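Long-range contacts in SusD homolog (Bacteroides thetaiotaomicron VPI-5482, PDB 3FDH), which probably binds glycans at the cell surface of this gut bacterium, as SusD-family lipoproteins do for a partner outer-membrane transporter: residues S84-A89 with V114-N119; D27-T32 with D184-G189; T206-N211 with V492-G497; G128-S133 with Q155-Q160. All coordinates share one frame; numbering follows the deposited sequence. Where two conformers were deposited one is given.

Overall arrangement
The four contacts run through the helical body. Contact 1 is fully buried and joins two consecutive helices, 76-95 and 106-127. Contact 2, partly buried, sets the loop 184-189 against helix 21-37; it touches contact 1 through S31 with S85 and T32 with N119, and its sequence span encloses contacts 1 and 4. Contact 4 is largely buried and packs the chain leaving helix 106-127 against helix 154-171. That helix meets contact 3, where Y158 lies beside R208 and L209. Chemistry follows place: a leucine, two alanines and one amide in contact 1, an isoleucine beside a carboxylate-organised turn in contact 2, an indole and a water in the partly buried contact 3, apolar and amide packing in contact 4.

Contact 1. Residues S84-A89 with V114-N119; sequences SSLKNA and VMAAYN
N119, L86 and A116 have the most surface buried where helix 76-95 runs beside helix 106-127. The amide of N119 lies against S85, whose CB is 4.0 Å from N119 ND2 and about as far from OD1, so the serine methylene meets both ends of the amide. Chi1 of -75° puts CG of N119 beside the backbone N, which brings it within 4.1 Å of S85 CB. The amide is tied back to its own helix: N119 ND2 donates to M115 O over 2.8 Å, from above the carbonyl plane, while N119 N reaches the same oxygen from the opposite face. Helix 21-37 supplies further polar partners, T32 for N119 ND2, N36 for N119 OD1, and for S85 OG N36 and, in the conformer given, probably S31. No hydrogen bond joins the two segments directly, and the buried amide is satisfied by its own helix and by a third one.

L86 reaches across with one branch, CD1 lying 3.8 Å from A116 O and 4.1 Å from A116 CB. The same leucine also packs on C120 and I123 further along helix 106-127. A116 receives A89 as well, their CB atoms 4.0 Å apart. With methyl groups at A89 and A116, the backbones can come close; the nearest CA pair, L86 and A116, is 5.4 Å apart, and the segment axes approach to 8.7 Å. The N-to-C directions differ by 154°, close to antiparallel. This is the geometry of an antiparallel helical hairpin, the recurring element of the TPR-like helical scaffold of SusD-family proteins.

Contact 2. Residues D27-T32 with D184-G189; sequences DVITST and DFLYAG
I29 and F185 mark the closest backbone approach, their CA atoms 6.7 Å apart, where helix 21-37 runs past an irregular loop with no hydrogen bond between the segments. I29 does most of the touching. Its CG2 lies 4.1 Å from F185 CB and 4.2 Å from L186 CD1. Chi2 of 172° holds CD1 extended, anti to CA, where it lies 3.8 Å from D184 OD1 and close to F185 N. Beside it, T30 OG1 lies 3.4 Å from F185 CD2, obliquely to the ring; this hydroxyl is hydrogen-bonded to A26 O of its own helix.

The loop is organised by the carboxylate of D184. OD1 accepts from L186 N at 3.0 Å and from Y187 N at 2.9 Å, both from the same face of the carboxylate plane, while OD2 takes G189 N as well as the indole N-H of W194. An alanine in place of D184 would probably leave these three backbone N-H groups and W194 NE1 without their acceptor, and the loop freer to shift against I29. The arrangement is an Asx turn extended to an Asx motif, here in the loop that leads into helix 191-208.

Contact 3. Residues T206-N211 with V492-G497; sequences TMRLIN and VWWAGG
R208 and W494 make a CH-pi contact in a partly buried junction between the C-terminal end of helix 191-208 and a turn close to the chain terminus. R208 CG, anti to its backbone N (chi1 -179°), is set 3.6 Å from the centroid of the five-membered ring, 7° off its normal, and CD lies 3.5 Å from W494 CE2. The R208 side chain is bent at chi2 and chi3; its guanidinium, inclined 52° to the indole plane, forms salt bridges with E433 and D125. D125 also accepts from W494 NE1, so one aspartate fixes both partners. V492 CG2 covers the opposite indole face, over its centre.

The turn carrying W494 holds a short 3-10 segment, 493-495; V492 O, just before it, accepts from A495 N and G497 N. It docks where helix 191-208 gives way to L209. L209 CD2 rests 3.7 Å from W494 CB and meets the edge of W493. An alanine in place of W494 would probably leave R208 CG and CD without their aromatic cover and D125 without the indole N-H. A water joins the backbones, accepting from N211 N and lying 2.6 Å from R208 O and 2.8 Å from W494 O.

Contact 4. Residues G128-S133 with Q155-Q160; sequences GDAPCS and QEIYTQ
I157 lies over the backbone of G128-S133, its CD1 3.7 Å from A130 O and 3.8 Å from G128 O. Two short antiparallel strands link helix 106-127 to helix 154-171 in the helical SusD-like fold: the weakly bonded strand about 130-131, which follows helix 106-127 in the chain, pairs with strand 151-152, and the chain then enters helix 154-171, which carries I157. G128, with positive phi, is the first residue to leave the helical conformation. The nearest CA pair, C132 and I157, is 6.8 Å apart.

I157 has CG1 anti to its carbonyl carbon (chi1 -63°), and CG1 lies 3.9 Å from C132 CB. The methyl at CD1 also comes within 4.3 Å of A130 CB, so the isoleucine packs against both residues as well as two backbone carbonyls. A124 of helix 106-127 touches I157 too, and C120 of that helix touches C132, so the apolar layer continues into the helical body.

Beyond C132 the chemistry changes. Q160 lies with its amide beside S133, OE1 packing against both CA and CB. C132 SG, anti to its backbone N, is 3.6 Å from Q160 OE1, a contact and not a hydrogen bond. D152 of the neighbouring strand bonds both Q160 NE2 and S133 N, holding the amide and the backbone just beyond the strand to one carboxylate. Q160 NE2 also donates to E156 O over 3.2 Å; it comes from 65° above the carbonyl plane, and Q160 N reaches that oxygen from the opposite face.

Contact 1. Residues S84-A89 with V114-N119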
loop_
_atom_site.group_PDB
_atom_site.type_symbol
_atom_site.label_atom_id
_atom_site.label_comp_id
_atom_site.label_asym_id
_atom_site.label_seq_id
_atom_site.Cartn_x
_atom_site.Cartn_y
_atom_site.Cartn_z
ATOM N N SER A 84 3.006 -10.047 -15.133
ATOM C CA SER A 84 2.301 -11.330 -15.296
ATOM C C SER A 84 0.796 -11.204 -14.973
ATOM O O SER A 84 -0.059 -11.740 -15.666
ATOM C CB SER A 84 2.913 -12.406 -14.388
ATOM O OG SER A 84 2.164 -13.609 -14.513
ATOM N N SER A 85 0.498 -10.515 -13.884
ATOM C CA SER A 85 -0.887 -10.338 -13.434
ATOM C C SER A 85 -1.631 -9.457 -14.414
ATOM O O SER A 85 -2.798 -9.687 -14.692
ATOM C CB SER A 85 -0.941 -9.745 -12.026
ATOM O OG SER A 85 -0.267 -10.562 -11.103
ATOM N N LEU A 86 -0.914 -8.484 -14.987
ATOM C CA LEU A 86 -1.486 -7.565 -15.986
ATOM C C LEU A 86 -1.830 -8.328 -17.246
ATOM O O LEU A 86 -2.912 -8.184 -17.804
ATOM C CB LEU A 86 -0.533 -6.403 -16.316
ATOM C CG LEU A 86 -0.940 -5.428 -17.431
ATOM C CD1 LEU A 86 -2.293 -4.847 -17.145
ATOM C CD2 LEU A 86 0.080 -4.271 -17.631
ATOM N N LYS A 87 -0.911 -9.168 -17.667
ATOM C CA LYS A 87 -1.118 -9.968 -18.866
ATOM C C LYS A 87 -2.351 -10.832 -18.701
ATOM O O LYS A 87 -3.173 -10.930 -19.596
ATOM C CB LYS A 87 0.097 -10.864 -19.133
ATOM C CG LYS A 87 -0.008 -11.736 -20.382
ATOM C CD LYS A 87 1.240 -12.606 -20.551
ATOM N N ASN A 88 -2.455 -11.456 -17.540
ATOM C CA ASN A 88 -3.550 -12.379 -17.254
ATOM C C ASN A 88 -4.880 -11.628 -17.272
ATOM O O ASN A 88 -5.872 -12.103 -17.820
ATOM C CB ASN A 88 -3.351 -13.100 -15.902
ATOM C CG ASN A 88 -2.283 -14.164 -15.957
ATOM O OD1 ASN A 88 -1.949 -14.659 -17.039
ATOM N ND2 ASN A 88 -1.750 -14.552 -14.786
ATOM N N ALA A 89 -4.887 -10.439 -16.675
ATOM C CA ALA A 89 -6.109 -9.599 -16.634
ATOM C C ALA A 89 -6.556 -9.273 -18.049
ATOM O O ALA A 89 -7.738 -9.284 -18.387
ATOM C CB ALA A 89 -5.873 -8.301 -15.841
ATOM N N VAL A 114 -10.566 -3.700 -13.519
ATOM C CA VAL A 114 -10.139 -3.073 -12.269
ATOM C C VAL A 114 -8.745 -3.620 -11.862
ATOM O O VAL A 114 -7.851 -2.888 -11.435
ATOM C CB VAL A 114 -11.176 -3.286 -11.128
ATOM C CG1 VAL A 114 -10.591 -2.817 -9.736
ATOM C CG2 VAL A 114 -12.487 -2.555 -11.453
HETATM N N MSE A 115 -8.541 -4.917 -12.028
HETATM C CA MSE A 115 -7.241 -5.472 -11.635
HETATM C C MSE A 115 -6.177 -5.013 -12.599
HETATM O O MSE A 115 -5.013 -4.877 -12.226
HETATM C CB MSE A 115 -7.238 -6.999 -11.577
HETATM C CG MSE A 115 -8.135 -7.609 -10.523
HETATM SE SE MSE A 115 -7.281 -7.385 -8.828
HETATM C CE MSE A 115 -8.162 -5.860 -8.123
ATOM N N ALA A 116 -6.581 -4.769 -13.838
ATOM C CA ALA A 116 -5.610 -4.331 -14.871
ATOM C C ALA A 116 -5.144 -2.920 -14.483
ATOM O O ALA A 116 -3.967 -2.588 -14.539
ATOM C CB ALA A 116 -6.226 -4.337 -16.256
ATOM N N ALA A 117 -6.113 -2.108 -14.085
ATOM C CA ALA A 117 -5.856 -0.730 -13.701
ATOM C C ALA A 117 -4.925 -0.715 -12.515
ATOM O O ALA A 117 -3.975 0.060 -12.446
ATOM C CB ALA A 117 -7.171 0.002 -13.352
ATOM N N TYR A 118 -5.209 -1.606 -11.586
ATOM C CA TYR A 118 -4.474 -1.651 -10.323
ATOM C C TYR A 118 -3.022 -1.974 -10.555
ATOM O O TYR A 118 -2.130 -1.362 -9.975
ATOM C CB TYR A 118 -5.112 -2.651 -9.343
ATOM C CG TYR A 118 -4.717 -2.429 -7.909
ATOM C CD1 TYR A 118 -3.487 -2.860 -7.432
ATOM C CD2 TYR A 118 -5.574 -1.810 -7.029
ATOM C CE1 TYR A 118 -3.108 -2.663 -6.104
ATOM C CE2 TYR A 118 -5.212 -1.617 -5.711
ATOM C CZ TYR A 118 -3.979 -2.058 -5.248
ATOM O OH TYR A 118 -3.629 -1.856 -3.922
ATOM N N ASN A 119 -2.800 -2.934 -11.439
ATOM C CA ASN A 119 -1.436 -3.380 -11.738
ATOM C C ASN A 119 -0.681 -2.385 -12.594
ATOM O O ASN A 119 0.530 -2.193 -12.427
ATOM C CB ASN A 119 -1.438 -4.779 -12.329
ATOM C CG ASN A 119 -1.707 -5.829 -11.267
ATOM O OD1 ASN A 119 -0.857 -6.100 -10.416
ATOM N ND2 ASN A 119 -2.905 -6.388 -11.282
#

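Contact 2. Residues D27-T32 with D184-G189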
loop_
_atom_site.group_PDB
_atom_site.type_symbol
_atom_site.label_atom_id
_atom_site.label_comp_id
_atom_site.label_asym_id
_atom_site.label_seq_id
_atom_site.Cartn_x
_atom_site.Cartn_y
_atom_site.Cartn_z
ATOM N N ASP A 27 -6.717 -16.152 -9.798
ATOM C CA ASP A 27 -5.257 -16.048 -9.726
ATOM C C ASP A 27 -4.799 -14.603 -9.733
ATOM O O ASP A 27 -3.869 -14.223 -9.029
ATOM C CB ASP A 27 -4.603 -16.757 -10.909
ATOM C CG ASP A 27 -3.110 -16.869 -10.755
ATOM O OD1 ASP A 27 -2.632 -17.803 -10.062
ATOM O OD2 ASP A 27 -2.404 -16.042 -11.362
ATOM N N VAL A 28 -5.464 -13.792 -10.543
ATOM C CA VAL A 28 -5.109 -12.374 -10.692
ATOM C C VAL A 28 -5.336 -11.655 -9.361
ATOM O O VAL A 28 -4.520 -10.870 -8.898
ATOM C CB VAL A 28 -5.903 -11.713 -11.895
ATOM C CG1 VAL A 28 -5.935 -10.193 -11.826
ATOM C CG2 VAL A 28 -5.361 -12.224 -13.270
ATOM N N ILE A 29 -6.442 -11.973 -8.709
ATOM C CA ILE A 29 -6.757 -11.310 -7.445
ATOM C C ILE A 29 -5.743 -11.733 -6.380
ATOM O O ILE A 29 -5.203 -10.910 -5.599
ATOM C CB ILE A 29 -8.176 -11.627 -6.998
ATOM C CG1 ILE A 29 -9.183 -11.040 -7.999
ATOM C CG2 ILE A 29 -8.468 -11.103 -5.591
ATOM C CD1 ILE A 29 -10.626 -11.494 -7.724
ATOM N N THR A 30 -5.464 -13.021 -6.376
ATOM C CA THR A 30 -4.541 -13.596 -5.395
ATOM C C THR A 30 -3.155 -12.988 -5.552
ATOM O O THR A 30 -2.507 -12.528 -4.597
ATOM C CB THR A 30 -4.431 -15.100 -5.569
ATOM O OG1 THR A 30 -5.707 -15.713 -5.308
ATOM C CG2 THR A 30 -3.401 -15.663 -4.606
ATOM N N SER A 31 -2.708 -12.990 -6.786
ATOM C CA SER A 31 -1.376 -12.460 -7.093
ATOM C C SER A 31 -1.260 -10.958 -6.868
ATOM O O SER A 31 -0.214 -10.477 -6.382
ATOM C CB SER A 31 -0.921 -12.853 -8.505
ATOM O OG SER A 31 -1.657 -12.190 -9.506
ATOM N N THR A 32 -2.326 -10.231 -7.180
ATOM C CA THR A 32 -2.337 -8.773 -7.001
ATOM C C THR A 32 -2.223 -8.406 -5.522
ATOM O O THR A 32 -1.492 -7.482 -5.148
ATOM C CB THR A 32 -3.526 -8.090 -7.706
ATOM O OG1 THR A 32 -3.437 -8.372 -9.113
ATOM C CG2 THR A 32 -3.466 -6.589 -7.502
ATOM N N ASP A 184 -14.031 -15.005 -7.078
ATOM C CA ASP A 184 -13.875 -13.594 -6.671
ATOM C C ASP A 184 -13.541 -13.540 -5.178
ATOM O O ASP A 184 -14.424 -13.481 -4.311
ATOM C CB ASP A 184 -15.150 -12.797 -6.958
ATOM C CG ASP A 184 -15.058 -11.373 -6.459
ATOM O OD1 ASP A 184 -13.932 -10.978 -6.028
ATOM O OD2 ASP A 184 -16.091 -10.663 -6.466
ATOM N N PHE A 185 -12.262 -13.646 -4.906
ATOM C CA PHE A 185 -11.736 -13.655 -3.541
ATOM C C PHE A 185 -11.791 -12.277 -2.882
ATOM O O PHE A 185 -11.483 -12.121 -1.703
ATOM C CB PHE A 185 -10.289 -14.174 -3.491
ATOM C CG PHE A 185 -10.130 -15.581 -3.970
ATOM C CD1 PHE A 185 -10.975 -16.576 -3.501
ATOM C CD2 PHE A 185 -9.115 -15.912 -4.853
ATOM C CE1 PHE A 185 -10.817 -17.875 -3.949
ATOM C CE2 PHE A 185 -8.950 -17.192 -5.283
ATOM C CZ PHE A 185 -9.794 -18.182 -4.839
ATOM N N LEU A 186 -12.213 -11.280 -3.638
ATOM C CA LEU A 186 -12.296 -9.945 -3.088
ATOM C C LEU A 186 -13.708 -9.704 -2.585
ATOM O O LEU A 186 -13.913 -9.403 -1.410
ATOM C CB LEU A 186 -11.887 -8.918 -4.133
ATOM C CG LEU A 186 -11.159 -7.707 -3.623
ATOM C CD1 LEU A 186 -9.833 -8.160 -2.920
ATOM C CD2 LEU A 186 -10.889 -6.784 -4.810
ATOM N N TYR A 187 -14.692 -9.918 -3.449
ATOM C CA TYR A 187 -16.072 -9.579 -3.118
ATOM C C TYR A 187 -17.147 -10.657 -3.344
ATOM O O TYR A 187 -18.339 -10.394 -3.230
ATOM C CB TYR A 187 -16.477 -8.307 -3.839
ATOM C CG TYR A 187 -15.791 -7.036 -3.361
ATOM C CD1 TYR A 187 -15.927 -6.577 -2.069
ATOM C CD2 TYR A 187 -15.088 -6.254 -4.240
ATOM C CE1 TYR A 187 -15.376 -5.382 -1.668
ATOM C CE2 TYR A 187 -14.538 -5.063 -3.857
ATOM C CZ TYR A 187 -14.649 -4.640 -2.565
ATOM O OH TYR A 187 -14.112 -3.442 -2.182
ATOM N N ALA A 188 -16.728 -11.873 -3.643
ATOM C CA ALA A 188 -17.678 -12.987 -3.758
ATOM C C ALA A 188 -18.794 -12.709 -4.743
ATOM O O ALA A 188 -19.964 -13.089 -4.539
ATOM C CB ALA A 188 -18.250 -13.348 -2.383
ATOM N N GLY A 189 -18.410 -12.026 -5.811
ATOM C CA GLY A 189 -19.303 -11.755 -6.944
ATOM C C GLY A 189 -20.189 -10.530 -6.855
ATOM O O GLY A 189 -20.991 -10.264 -7.750
#

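Contact 3. Residues T206-N211 with V492-G497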
loop_
_atom_site.group_PDB
_atom_site.type_symbol
_atom_site.label_atom_id
_atom_site.label_comp_id
_atom_site.label_asym_id
_atom_site.label_seq_id
_atom_site.Cartn_x
_atom_site.Cartn_y
_atom_site.Cartn_z
ATOM N N THR A 206 -6.791 10.104 -8.863
ATOM C CA THR A 206 -7.008 11.519 -9.136
ATOM C C THR A 206 -6.091 12.341 -8.227
ATOM O O THR A 206 -5.377 13.265 -8.672
ATOM C CB THR A 206 -8.489 11.923 -8.994
ATOM O OG1 THR A 206 -9.258 11.186 -9.967
ATOM C CG2 THR A 206 -8.670 13.449 -9.213
HETATM N N MSE A 207 -6.087 11.989 -6.952
HETATM C CA MSE A 207 -5.233 12.715 -6.005
HETATM C C MSE A 207 -3.770 12.461 -6.340
HETATM O O MSE A 207 -2.908 13.334 -6.188
HETATM C CB MSE A 207 -5.538 12.320 -4.562
HETATM C CG MSE A 207 -4.770 13.179 -3.578
HETATM SE SE MSE A 207 -5.416 14.959 -3.498
HETATM C CE MSE A 207 -6.854 14.380 -2.448
ATOM N N ARG A 208 -3.481 11.267 -6.848
ATOM C CA ARG A 208 -2.074 10.925 -7.175
ATOM C C ARG A 208 -1.428 11.912 -8.124
ATOM O O ARG A 208 -0.240 12.256 -7.999
ATOM C CB ARG A 208 -1.990 9.542 -7.808
ATOM C CG ARG A 208 -0.547 9.155 -8.142
ATOM C CD ARG A 208 0.127 8.461 -6.964
ATOM N NE ARG A 208 -0.295 7.059 -6.944
ATOM C CZ ARG A 208 -0.994 6.462 -5.985
ATOM N NH1 ARG A 208 -1.306 7.085 -4.870
ATOM N NH2 ARG A 208 -1.303 5.186 -6.110
ATOM N N LEU A 209 -2.227 12.383 -9.087
ATOM C CA LEU A 209 -1.694 13.212 -10.190
ATOM C C LEU A 209 -1.895 14.712 -10.018
ATOM O O LEU A 209 -1.697 15.492 -10.929
ATOM C CB LEU A 209 -2.331 12.816 -11.503
ATOM C CG LEU A 209 -2.292 11.360 -11.947
ATOM C CD1 LEU A 209 -2.757 11.288 -13.399
ATOM C CD2 LEU A 209 -0.941 10.725 -11.789
ATOM N N ILE A 210 -2.288 15.080 -8.829
ATOM C CA ILE A 210 -2.673 16.468 -8.520
ATOM C C ILE A 210 -1.607 17.499 -8.859
ATOM O O ILE A 210 -1.915 18.585 -9.308
ATOM C CB ILE A 210 -3.115 16.622 -7.035
ATOM C CG1 ILE A 210 -3.942 17.901 -6.854
ATOM C CG2 ILE A 210 -1.902 16.563 -6.077
ATOM C CD1 ILE A 210 -5.243 17.900 -7.640
ATOM N N ASN A 211 -0.352 17.147 -8.622
ATOM C CA ASN A 211 0.741 18.068 -8.907
ATOM C C ASN A 211 0.731 18.526 -10.348
ATOM O O ASN A 211 1.183 19.627 -10.690
ATOM C CB ASN A 211 2.075 17.384 -8.580
ATOM C CG ASN A 211 3.263 18.312 -8.670
ATOM O OD1 ASN A 211 3.154 19.515 -8.427
ATOM N ND2 ASN A 211 4.425 17.745 -8.963
ATOM N N VAL A 492 9.507 10.450 -10.275
ATOM C CA VAL A 492 8.522 9.993 -11.284
ATOM C C VAL A 492 7.743 11.225 -11.782
ATOM O O VAL A 492 7.787 12.301 -11.167
ATOM C CB VAL A 492 7.593 8.860 -10.735
ATOM C CG1 VAL A 492 8.506 7.702 -10.281
ATOM C CG2 VAL A 492 6.659 9.322 -9.575
ATOM N N TRP A 493 7.034 11.080 -12.886
ATOM C CA TRP A 493 6.331 12.233 -13.472
ATOM C C TRP A 493 5.316 12.932 -12.575
ATOM O O TRP A 493 5.315 14.152 -12.463
ATOM C CB TRP A 493 5.718 11.843 -14.792
ATOM C CG TRP A 493 4.918 12.896 -15.447
ATOM C CD1 TRP A 493 5.383 13.922 -16.227
ATOM C CD2 TRP A 493 3.497 13.002 -15.436
ATOM N NE1 TRP A 493 4.326 14.660 -16.693
ATOM C CE2 TRP A 493 3.157 14.120 -16.220
ATOM C CE3 TRP A 493 2.468 12.254 -14.837
ATOM C CZ2 TRP A 493 1.834 14.525 -16.416
ATOM C CZ3 TRP A 493 1.143 12.665 -15.026
ATOM C CH2 TRP A 493 0.850 13.792 -15.820
ATOM N N TRP A 494 4.490 12.175 -11.884
ATOM C CA TRP A 494 3.481 12.808 -11.038
ATOM C C TRP A 494 4.103 13.531 -9.868
ATOM O O TRP A 494 3.435 14.324 -9.185
ATOM C CB TRP A 494 2.331 11.876 -10.612
ATOM C CG TRP A 494 2.621 10.520 -9.976
ATOM C CD1 TRP A 494 2.326 9.314 -10.523
ATOM C CD2 TRP A 494 3.206 10.240 -8.689
ATOM N NE1 TRP A 494 2.670 8.300 -9.668
ATOM C CE2 TRP A 494 3.217 8.830 -8.538
ATOM C CE3 TRP A 494 3.699 11.029 -7.655
ATOM C CZ2 TRP A 494 3.711 8.189 -7.398
ATOM C CZ3 TRP A 494 4.200 10.375 -6.492
ATOM C CH2 TRP A 494 4.208 8.974 -6.396
ATOM N N ALA A 495 5.401 13.318 -9.696
ATOM C CA ALA A 495 6.154 13.944 -8.589
ATOM C C ALA A 495 6.975 15.100 -9.103
ATOM O O ALA A 495 7.797 15.652 -8.386
ATOM C CB ALA A 495 7.040 12.919 -7.848
ATOM N N GLY A 496 6.766 15.452 -10.366
ATOM C CA GLY A 496 7.486 16.565 -10.970
ATOM C C GLY A 496 8.636 16.117 -11.830
ATOM O O GLY A 496 9.403 16.944 -12.352
ATOM N N GLY A 497 8.794 14.805 -11.966
ATOM C CA GLY A 497 9.878 14.255 -12.820
ATOM C C GLY A 497 9.544 14.248 -14.291
ATOM O O GLY A 497 8.449 14.617 -14.689
HETATM O O HOH W 1 0.963 14.607 -7.886
#

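Contact 4. Residues G128-S133 with Q155-Q160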
loop_
_atom_site.group_PDB
_atom_site.type_symbol
_atom_site.label_atom_id
_atom_site.label_comp_id
_atom_site.label_asym_id
_atom_site.label_seq_id
_atom_site.Cartn_x
_atom_site.Cartn_y
_atom_site.Cartn_z
ATOM N N GLY A 128 7.888 4.323 -12.838
ATOM C CA GLY A 128 7.794 5.511 -13.689
ATOM C C GLY A 128 7.387 5.115 -15.075
ATOM O O GLY A 128 6.484 4.298 -15.268
ATOM N N ASP A 129 8.090 5.710 -16.032
ATOM C CA ASP A 129 7.916 5.385 -17.443
ATOM C C ASP A 129 8.304 3.925 -17.592
ATOM O O ASP A 129 9.326 3.478 -17.035
ATOM C CB ASP A 129 8.810 6.209 -18.332
ATOM C CG ASP A 129 8.378 7.668 -18.422
ATOM O OD1 ASP A 129 7.563 8.155 -17.608
ATOM O OD2 ASP A 129 8.891 8.317 -19.328
ATOM N N ALA A 130 7.545 3.204 -18.411
ATOM C CA ALA A 130 7.719 1.758 -18.482
ATOM C C ALA A 130 6.832 1.124 -19.554
ATOM O O ALA A 130 5.852 1.739 -19.992
ATOM C CB ALA A 130 7.345 1.149 -17.059
ATOM N N PRO A 131 7.197 -0.084 -20.027
ATOM C CA PRO A 131 6.332 -0.721 -21.013
ATOM C C PRO A 131 4.965 -0.969 -20.431
ATOM O O PRO A 131 4.833 -1.241 -19.234
ATOM C CB PRO A 131 7.045 -2.049 -21.320
ATOM C CG PRO A 131 8.512 -1.799 -20.971
ATOM C CD PRO A 131 8.493 -0.776 -19.854
ATOM N N CYS A 132 3.951 -0.832 -21.268
ATOM C CA CYS A 132 2.581 -1.101 -20.824
ATOM C C CYS A 132 1.652 -1.418 -21.996
ATOM O O CYS A 132 1.208 -2.546 -22.180
ATOM C CB CYS A 132 2.060 0.097 -20.040
ATOM S SG CYS A 132 0.448 -0.163 -19.268
ATOM N N SER A 133 1.408 -0.400 -22.791
ATOM C CA SER A 133 0.530 -0.525 -23.960
ATOM C C SER A 133 0.984 -1.616 -24.916
ATOM O O SER A 133 0.175 -2.221 -25.615
ATOM C CB SER A 133 0.454 0.812 -24.716
ATOM O OG SER A 133 1.660 1.120 -25.415
ATOM N N GLN A 155 2.518 9.203 -17.755
ATOM C CA GLN A 155 1.259 9.887 -18.039
ATOM C C GLN A 155 0.392 9.002 -18.951
ATOM O O GLN A 155 -0.803 8.858 -18.732
ATOM C CB GLN A 155 1.475 11.274 -18.632
ATOM C CG GLN A 155 0.183 12.043 -18.863
ATOM C CD GLN A 155 0.431 13.399 -19.548
ATOM O OE1 GLN A 155 1.517 13.656 -20.089
ATOM N NE2 GLN A 155 -0.579 14.259 -19.533
ATOM N N GLU A 156 1.022 8.387 -19.941
ATOM C CA GLU A 156 0.319 7.487 -20.843
ATOM C C GLU A 156 -0.244 6.292 -20.098
ATOM O O GLU A 156 -1.320 5.813 -20.406
ATOM C CB GLU A 156 1.217 7.009 -21.980
ATOM C CG GLU A 156 1.422 8.079 -23.003
ATOM C CD GLU A 156 2.500 7.784 -24.009
ATOM O OE1 GLU A 156 3.396 6.952 -23.746
ATOM O OE2 GLU A 156 2.469 8.447 -25.054
ATOM N N ILE A 157 0.487 5.837 -19.090
ATOM C CA ILE A 157 0.051 4.662 -18.328
ATOM C C ILE A 157 -1.184 5.074 -17.540
ATOM O O ILE A 157 -2.189 4.356 -17.492
ATOM C CB ILE A 157 1.175 4.079 -17.419
ATOM C CG1 ILE A 157 2.359 3.568 -18.251
ATOM C CG2 ILE A 157 0.569 2.912 -16.531
ATOM C CD1 ILE A 157 3.582 3.136 -17.425
ATOM N N TYR A 158 -1.137 6.259 -16.942
ATOM C CA TYR A 158 -2.284 6.760 -16.158
ATOM C C TYR A 158 -3.543 6.955 -17.013
ATOM O O TYR A 158 -4.668 6.693 -16.560
ATOM C CB TYR A 158 -1.969 7.979 -15.280
ATOM C CG TYR A 158 -1.668 7.514 -13.850
ATOM C CD1 TYR A 158 -0.407 7.148 -13.457
ATOM C CD2 TYR A 158 -2.678 7.349 -12.954
ATOM C CE1 TYR A 158 -0.158 6.689 -12.187
ATOM C CE2 TYR A 158 -2.453 6.860 -11.692
ATOM C CZ TYR A 158 -1.183 6.541 -11.303
ATOM O OH TYR A 158 -0.972 6.086 -10.029
ATOM N N THR A 159 -3.359 7.360 -18.262
ATOM C CA THR A 159 -4.499 7.483 -19.145
ATOM C C THR A 159 -5.131 6.097 -19.311
ATOM O O THR A 159 -6.341 5.963 -19.333
ATOM C CB THR A 159 -4.108 8.032 -20.513
ATOM O OG1 THR A 159 -3.672 9.389 -20.347
ATOM C CG2 THR A 159 -5.308 7.995 -21.460
ATOM N N GLN A 160 -4.288 5.073 -19.387
ATOM C CA GLN A 160 -4.747 3.689 -19.572
ATOM C C GLN A 160 -5.426 3.193 -18.324
ATOM O O GLN A 160 -6.424 2.487 -18.359
ATOM C CB GLN A 160 -3.603 2.753 -19.959
ATOM C CG GLN A 160 -3.008 3.082 -21.303
ATOM C CD GLN A 160 -1.729 2.297 -21.614
ATOM O OE1 GLN A 160 -1.761 1.086 -21.873
ATOM N NE2 GLN A 160 -0.610 3.015 -21.681
#